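Local atomic coordinates of pyrrolidone-carboxylate peptidase (Pyrococcus furiosus, PDB entry 1X10), a protein that removes N-terminal pyroglutamyl (5-oxoproline) residues from polypeptides as a thiol peptidase, generally unless proline follows. Residues K2-G7 with E53-E58; I63-G68 with K197-V202; Y147-H152 with G157-S162. The protein carries 3 engineered substitutions. All coordinates share one frame; numbering follows the deposited sequence.

Overall arrangement
From the N terminus, strand 2-8 enters the central sheet, and contact 1 closes the first loop when helix 47-59 comes to lie on it. The chain then runs straight into strand 63-69, the parallel neighbour of strand 2-8, where contact 2 opens; that loop closes only at helix 189-206, near the C terminus. Contact 3, the short return from helix 141-156 into strand 161-167, falls within this long span, whereas contact 1 precedes both. Contacts 1 and 3 lie on one face of the sheet, contact 2 on the other. T6, H66 and S149 join all three through two hydrogen bonds, and a weak hydrogen bond from E53 to H152 joins contacts 1 and 3.

Contact 1 (K2-G7 with E53-E58); sequences KVLVTG and EKTLEE
L4 on strand 2-8 and L56 on helix 47-59 mark the closest approach of the two backbones, with 8.1 Å between L4 CA and L56 CA. At this separation the gap between strand and helix is bridged by side chains alone. L4 points toward the helix and supplies the whole strand side of the contact. Its CD2 methyl does most of the touching, lying 3.7 Å from T55 CG2 and 3.8 Å from L56 CD2, so that one methyl meets two successive residues of the helix. The other branch, CD1, also leans on the threonine, 3.8 Å from T55 CG2. Both helix side chains run across that of L4 at about a right angle.

This is the packing of a beta-alpha-beta crossover in a three-layered alpha/beta/alpha fold: helix 47-59 connects the parallel strands 34-41 and 63-69 and passes over strand 2-8, which lies between them. Residues V3 and V5 turn to the other face of the sheet, where they meet helix 189-206.

T55 presents its methyl and not its hydroxyl to the strand. OG1 sits beside the backbone N (chi1 -57°) and CG2 anti to that nitrogen; the hydroxyl folds back onto its own helix and is hydrogen-bonded to V51 O, leaving an apolar surface for L4. L56 starts out along the flank of the helix and bends its CD2 branch in to L4, while P61, just beyond the helix, packs against both L4 and L56.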
# COMPACT_ATOMS: atom_id res chain seq x y z
N LYS A 2 -33.16 -19.28 -13.08
CA LYS A 2 -33.00 -17.85 -13.33
C LYS A 2 -31.92 -17.26 -12.43
O LYS A 2 -31.85 -17.56 -11.23
CB LYS A 2 -34.32 -17.12 -13.11
CG LYS A 2 -35.41 -17.52 -14.09
CD LYS A 2 -36.64 -16.64 -13.96
CE LYS A 2 -37.32 -16.81 -12.62
NZ LYS A 2 -37.79 -18.21 -12.41
N VAL A 3 -31.08 -16.43 -13.02
CA VAL A 3 -29.99 -15.78 -12.30
C VAL A 3 -30.12 -14.26 -12.39
O VAL A 3 -30.35 -13.72 -13.47
CB VAL A 3 -28.62 -16.16 -12.90
CG1 VAL A 3 -27.50 -15.40 -12.19
CG2 VAL A 3 -28.40 -17.67 -12.78
N LEU A 4 -29.99 -13.59 -11.25
CA LEU A 4 -30.05 -12.14 -11.21
C LEU A 4 -28.67 -11.62 -10.88
O LEU A 4 -28.06 -12.01 -9.88
CB LEU A 4 -31.04 -11.64 -10.15
CG LEU A 4 -30.94 -10.13 -9.86
CD1 LEU A 4 -31.33 -9.34 -11.10
CD2 LEU A 4 -31.85 -9.75 -8.68
N VAL A 5 -28.16 -10.74 -11.73
CA VAL A 5 -26.87 -10.12 -11.51
C VAL A 5 -27.16 -8.63 -11.40
O VAL A 5 -27.90 -8.08 -12.23
CB VAL A 5 -25.91 -10.33 -12.70
CG1 VAL A 5 -24.60 -9.58 -12.46
CG2 VAL A 5 -25.63 -11.81 -12.89
N THR A 6 -26.63 -7.98 -10.37
CA THR A 6 -26.83 -6.54 -10.24
C THR A 6 -25.49 -5.83 -10.20
O THR A 6 -24.46 -6.41 -9.86
CB THR A 6 -27.62 -6.16 -8.95
OG1 THR A 6 -26.83 -6.47 -7.79
CG2 THR A 6 -28.95 -6.90 -8.89
N GLY A 7 -25.53 -4.56 -10.59
CA GLY A 7 -24.35 -3.71 -10.57
C GLY A 7 -24.82 -2.39 -9.98
O GLY A 7 -26.00 -2.23 -9.66
N GLU A 53 -35.72 -5.13 -3.64
CA GLU A 53 -36.89 -5.92 -3.27
C GLU A 53 -37.82 -6.13 -4.46
O GLU A 53 -38.26 -7.25 -4.72
CB GLU A 53 -37.67 -5.22 -2.15
CG GLU A 53 -36.90 -5.00 -0.86
CD GLU A 53 -36.34 -6.28 -0.26
OE1 GLU A 53 -36.96 -7.35 -0.45
OE2 GLU A 53 -35.30 -6.21 0.42
N LYS A 54 -38.13 -5.06 -5.18
CA LYS A 54 -39.02 -5.15 -6.34
C LYS A 54 -38.44 -6.10 -7.38
O LYS A 54 -39.16 -6.93 -7.94
CB LYS A 54 -39.22 -3.77 -6.96
CG LYS A 54 -39.89 -2.76 -6.04
CD LYS A 54 -40.03 -1.40 -6.70
CE LYS A 54 -40.50 -0.34 -5.71
NZ LYS A 54 -41.82 -0.69 -5.11
N THR A 55 -37.14 -5.99 -7.62
CA THR A 55 -36.47 -6.84 -8.60
C THR A 55 -36.54 -8.31 -8.19
O THR A 55 -36.87 -9.17 -9.01
CB THR A 55 -35.00 -6.43 -8.76
OG1 THR A 55 -34.93 -5.05 -9.15
CG2 THR A 55 -34.32 -7.28 -9.83
N LEU A 56 -36.22 -8.60 -6.94
CA LEU A 56 -36.25 -9.97 -6.43
C LEU A 56 -37.66 -10.57 -6.53
O LEU A 56 -37.81 -11.73 -6.92
CB LEU A 56 -35.78 -10.01 -4.97
CG LEU A 56 -34.29 -9.78 -4.73
CD1 LEU A 56 -34.01 -9.77 -3.24
CD2 LEU A 56 -33.48 -10.88 -5.42
N GLU A 57 -38.67 -9.78 -6.19
CA GLU A 57 -40.05 -10.26 -6.25
C GLU A 57 -40.51 -10.43 -7.69
O GLU A 57 -41.27 -11.34 -8.01
CB GLU A 57 -40.98 -9.30 -5.51
CG GLU A 57 -42.46 -9.69 -5.59
CD GLU A 57 -43.34 -8.78 -4.76
OE1 GLU A 57 -43.28 -7.55 -4.95
OE2 GLU A 57 -44.11 -9.30 -3.92
N GLU A 58 -40.05 -9.53 -8.56
CA GLU A 58 -40.40 -9.56 -9.97
C GLU A 58 -39.84 -10.79 -10.67
O GLU A 58 -40.56 -11.54 -11.33
CB GLU A 58 -39.85 -8.31 -10.66
CG GLU A 58 -40.12 -8.23 -12.15
CD GLU A 58 -39.14 -7.33 -12.88
OE1 GLU A 58 -38.84 -6.23 -12.36
OE2 GLU A 58 -38.66 -7.71 -13.97

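Contact 2 (I63-G68 with K197-V202); sequences IAIHVG and KVAIEV
I65 projects from strand 63-69 toward helix 189-206 and meets I200 at a slant, end-on to the helix surface. The delta methyl makes the contact: I65 CD1 lies 3.6 Å from I200 CG1 and 3.7 Å from I200 CA, close enough to rest on the helix backbone itself. It also lies 3.9 Å from A199 C. The small side chain of A199, which faces the strand, probably helps to admit the methyl and adds a looser touch, with A199 CB 4.1 Å from I65 CD1. An extended end to the isoleucine, CD1 anti to CA (chi2 177°), carries the methyl out to the full reach of the side chain. I200 is set more along the helix flank and offers its CG1 to I65. All three residues are buried, and the packing is purely apolar; the side chains of the active-site residues E79 and H166 are each about 10 Å from that of I65.

Around the pair, I165 of strand 161-167 packs against both I65 and A199, and I200 extends over V3 and V5 of strand 2-8. Helix 189-206 thus spans three adjacent parallel strands, while V198 and V202 turn to helix 117-126 beside it.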
# COMPACT_ATOMS: atom_id res chain seq x y z
N ILE A 63 -30.62 -17.77 -8.15
CA ILE A 63 -29.28 -17.31 -7.77
C ILE A 63 -29.17 -15.80 -7.95
O ILE A 63 -29.59 -15.25 -8.97
CB ILE A 63 -28.20 -17.96 -8.67
CG1 ILE A 63 -28.24 -19.48 -8.52
CG2 ILE A 63 -26.82 -17.39 -8.32
CD1 ILE A 63 -27.34 -20.22 -9.50
N ALA A 64 -28.60 -15.13 -6.95
CA ALA A 64 -28.42 -13.69 -7.00
C ALA A 64 -26.95 -13.38 -6.76
O ALA A 64 -26.38 -13.75 -5.72
CB ALA A 64 -29.28 -13.00 -5.95
N ILE A 65 -26.33 -12.71 -7.72
CA ILE A 65 -24.94 -12.32 -7.60
C ILE A 65 -24.89 -10.81 -7.77
O ILE A 65 -25.10 -10.28 -8.86
CB ILE A 65 -24.07 -13.00 -8.66
CG1 ILE A 65 -24.06 -14.52 -8.41
CG2 ILE A 65 -22.64 -12.45 -8.60
CD1 ILE A 65 -23.28 -15.32 -9.43
N HIS A 66 -24.62 -10.12 -6.66
CA HIS A 66 -24.55 -8.67 -6.63
C HIS A 66 -23.10 -8.25 -6.79
O HIS A 66 -22.21 -8.76 -6.09
CB HIS A 66 -25.14 -8.18 -5.30
CG HIS A 66 -26.53 -8.69 -5.06
ND1 HIS A 66 -27.62 -8.27 -5.79
CD2 HIS A 66 -27.00 -9.65 -4.22
CE1 HIS A 66 -28.69 -8.94 -5.41
NE2 HIS A 66 -28.34 -9.79 -4.46
N VAL A 67 -22.85 -7.34 -7.72
CA VAL A 67 -21.50 -6.88 -8.02
C VAL A 67 -21.31 -5.41 -7.70
O VAL A 67 -22.22 -4.59 -7.88
CB VAL A 67 -21.18 -7.13 -9.52
CG1 VAL A 67 -19.69 -6.97 -9.77
CG2 VAL A 67 -21.66 -8.52 -9.93
N GLY A 68 -20.12 -5.07 -7.21
CA GLY A 68 -19.83 -3.69 -6.87
C GLY A 68 -18.38 -3.33 -7.13
O GLY A 68 -17.53 -4.21 -7.30
N LYS A 197 -19.08 -13.89 -14.96
CA LYS A 197 -19.66 -14.97 -15.75
C LYS A 197 -19.26 -16.31 -15.15
O LYS A 197 -20.07 -17.22 -15.04
CB LYS A 197 -19.19 -14.90 -17.21
CG LYS A 197 -19.77 -13.76 -18.02
CD LYS A 197 -19.33 -13.84 -19.48
CE LYS A 197 -19.83 -12.64 -20.27
NZ LYS A 197 -19.32 -12.63 -21.68
N VAL A 198 -17.99 -16.42 -14.76
CA VAL A 198 -17.49 -17.65 -14.16
C VAL A 198 -18.22 -17.96 -12.85
O VAL A 198 -18.59 -19.10 -12.59
CB VAL A 198 -15.98 -17.57 -13.89
CG1 VAL A 198 -15.54 -18.77 -13.06
CG2 VAL A 198 -15.22 -17.51 -15.21
N ALA A 199 -18.43 -16.93 -12.03
CA ALA A 199 -19.12 -17.11 -10.76
C ALA A 199 -20.53 -17.66 -10.99
O ALA A 199 -21.00 -18.54 -10.27
CB ALA A 199 -19.20 -15.78 -10.01
N ILE A 200 -21.20 -17.12 -12.01
CA ILE A 200 -22.55 -17.57 -12.33
C ILE A 200 -22.54 -19.04 -12.75
O ILE A 200 -23.34 -19.85 -12.28
CB ILE A 200 -23.15 -16.72 -13.49
CG1 ILE A 200 -23.29 -15.26 -13.05
CG2 ILE A 200 -24.51 -17.28 -13.89
CD1 ILE A 200 -23.68 -14.32 -14.17
N GLU A 201 -21.61 -19.39 -13.63
CA GLU A 201 -21.47 -20.76 -14.11
C GLU A 201 -21.23 -21.73 -12.96
O GLU A 201 -21.87 -22.79 -12.87
CB GLU A 201 -20.32 -20.86 -15.11
CG GLU A 201 -20.52 -20.00 -16.35
CD GLU A 201 -19.28 -19.91 -17.22
OE1 GLU A 201 -19.35 -19.24 -18.27
OE2 GLU A 201 -18.23 -20.51 -16.87
N VAL A 202 -20.31 -21.37 -12.07
CA VAL A 202 -20.00 -22.22 -10.92
C VAL A 202 -21.20 -22.34 -9.98
O VAL A 202 -21.47 -23.42 -9.44
CB VAL A 202 -18.77 -21.67 -10.15
CG1 VAL A 202 -18.50 -22.53 -8.92
CG2 VAL A 202 -17.55 -21.66 -11.08

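Contact 3 (Y147-H152 with G157-S162); sequences YLSLHH and GYPKMS
S149 and S162 join helix 141-156 to the start of strand 161-167 through their hydroxyls, in a short hydrogen bond of 2.6 Å between S149 OG and S162 OG in which either could be the donor. Both serines hold OG anti to the backbone N (chi1 -173° for S149), which aims the two oxygens at each other across the gap. S149 OG is gripped a second time by H66 NE2, so this buried polar cluster reaches into strand 63-69.

Van der Waals packing is carried by L150, whose CD2 methyl rests against S162, 3.6 Å from S162 CB and 3.4 Å from the carbonyl oxygen S162 O; that carbonyl is hydrogen-bonded to S113 OG.

The aromatic part is an offset edge-to-face (T-shaped) pair. The H152 imidazole brings its CD2-NE2 edge over one face of the Y158 ring, with H152 NE2 3.4 Å from Y158 CZ and the planes 74° apart. The same edge meets the tyrosine backbone, as Y158 O lies in the imidazole plane only 3.0 Å from H152 CD2. On the far side of its ring, H152 ND1 makes a weak hydrogen bond to E53.

The turn from helix 141-156 into strand 161-167 begins at G157, the first residue to leave helical backbone angles, with positive phi, and passes through a cis peptide bond before P159. Helix 47-59 flanks it, with L56 against H152 and E57 against Y158. P159 packs on A64 of strand 63-69, and strand 161-167 continues between that strand and strand 76-83, where A82 receives L150.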
# COMPACT_ATOMS: atom_id res chain seq x y z
N TYR A 147 -26.55 -7.84 2.33
CA TYR A 147 -27.30 -8.27 3.51
C TYR A 147 -28.79 -8.45 3.21
O TYR A 147 -29.38 -9.46 3.58
CB TYR A 147 -27.13 -7.25 4.65
CG TYR A 147 -27.79 -7.69 5.94
CD1 TYR A 147 -27.11 -8.50 6.86
CD2 TYR A 147 -29.13 -7.39 6.19
CE1 TYR A 147 -27.74 -8.99 7.99
CE2 TYR A 147 -29.78 -7.89 7.32
CZ TYR A 147 -29.08 -8.69 8.22
OH TYR A 147 -29.72 -9.21 9.31
N LEU A 148 -29.39 -7.46 2.55
CA LEU A 148 -30.80 -7.52 2.21
C LEU A 148 -31.12 -8.72 1.33
O LEU A 148 -32.15 -9.37 1.48
CB LEU A 148 -31.24 -6.22 1.52
CG LEU A 148 -31.32 -5.00 2.44
CD1 LEU A 148 -31.43 -3.71 1.62
CD2 LEU A 148 -32.52 -5.16 3.36
N SER A 149 -30.22 -9.04 0.40
CA SER A 149 -30.44 -10.17 -0.48
C SER A 149 -30.42 -11.47 0.32
O SER A 149 -31.30 -12.33 0.17
CB SER A 149 -29.37 -10.21 -1.58
OG SER A 149 -29.66 -11.21 -2.55
N LEU A 150 -29.42 -11.62 1.18
CA LEU A 150 -29.30 -12.82 2.00
C LEU A 150 -30.46 -12.93 3.00
O LEU A 150 -30.92 -14.03 3.30
CB LEU A 150 -27.96 -12.84 2.73
CG LEU A 150 -26.78 -13.20 1.82
CD1 LEU A 150 -25.47 -12.85 2.49
CD2 LEU A 150 -26.85 -14.68 1.47
N HIS A 151 -30.92 -11.79 3.51
CA HIS A 151 -32.04 -11.77 4.45
C HIS A 151 -33.31 -12.19 3.72
O HIS A 151 -34.17 -12.89 4.27
CB HIS A 151 -32.22 -10.36 5.03
CG HIS A 151 -33.32 -10.24 6.04
ND1 HIS A 151 -33.29 -10.91 7.24
CD2 HIS A 151 -34.48 -9.54 6.03
CE1 HIS A 151 -34.38 -10.62 7.93
NE2 HIS A 151 -35.12 -9.79 7.22
N HIS A 152 -33.42 -11.76 2.47
CA HIS A 152 -34.57 -12.10 1.63
C HIS A 152 -34.61 -13.62 1.43
O HIS A 152 -35.67 -14.25 1.48
CB HIS A 152 -34.45 -11.41 0.28
CG HIS A 152 -35.70 -11.46 -0.54
ND1 HIS A 152 -36.65 -10.46 -0.52
CD2 HIS A 152 -36.17 -12.40 -1.39
CE1 HIS A 152 -37.64 -10.78 -1.33
NE2 HIS A 152 -37.38 -11.95 -1.87
N GLY A 157 -37.20 -17.73 1.21
CA GLY A 157 -36.91 -19.01 0.59
C GLY A 157 -36.25 -18.92 -0.78
O GLY A 157 -35.89 -19.94 -1.37
N TYR A 158 -36.09 -17.70 -1.29
CA TYR A 158 -35.44 -17.47 -2.57
C TYR A 158 -34.82 -16.08 -2.50
O TYR A 158 -35.34 -15.20 -1.83
CB TYR A 158 -36.46 -17.54 -3.72
CG TYR A 158 -37.36 -16.33 -3.83
CD1 TYR A 158 -36.96 -15.19 -4.54
CD2 TYR A 158 -38.61 -16.31 -3.22
CE1 TYR A 158 -37.78 -14.07 -4.63
CE2 TYR A 158 -39.44 -15.20 -3.30
CZ TYR A 158 -39.02 -14.08 -4.00
OH TYR A 158 -39.83 -12.98 -4.08
N PRO A 159 -33.68 -15.87 -3.19
CA PRO A 159 -32.97 -16.86 -4.00
C PRO A 159 -32.33 -17.95 -3.15
O PRO A 159 -32.07 -17.74 -1.96
CB PRO A 159 -31.91 -16.01 -4.72
CG PRO A 159 -31.61 -14.95 -3.71
CD PRO A 159 -32.99 -14.57 -3.22
N LYS A 160 -32.09 -19.12 -3.74
CA LYS A 160 -31.48 -20.23 -3.02
C LYS A 160 -30.04 -19.88 -2.67
O LYS A 160 -29.53 -20.25 -1.61
CB LYS A 160 -31.49 -21.50 -3.88
CG LYS A 160 -32.86 -21.91 -4.38
CD LYS A 160 -32.75 -23.07 -5.36
CE LYS A 160 -34.08 -23.37 -6.03
NZ LYS A 160 -33.94 -24.45 -7.06
N MET A 161 -29.38 -19.17 -3.58
CA MET A 161 -27.99 -18.74 -3.37
C MET A 161 -27.89 -17.24 -3.59
O MET A 161 -28.47 -16.70 -4.53
CB MET A 161 -27.05 -19.43 -4.36
CG MET A 161 -26.98 -20.94 -4.27
SD MET A 161 -25.75 -21.56 -5.45
CE MET A 161 -24.87 -22.71 -4.40
N SER A 162 -27.12 -16.58 -2.73
CA SER A 162 -26.94 -15.14 -2.83
C SER A 162 -25.54 -14.78 -2.34
O SER A 162 -25.03 -15.35 -1.37
CB SER A 162 -27.99 -14.41 -1.98
OG SER A 162 -27.80 -13.00 -2.04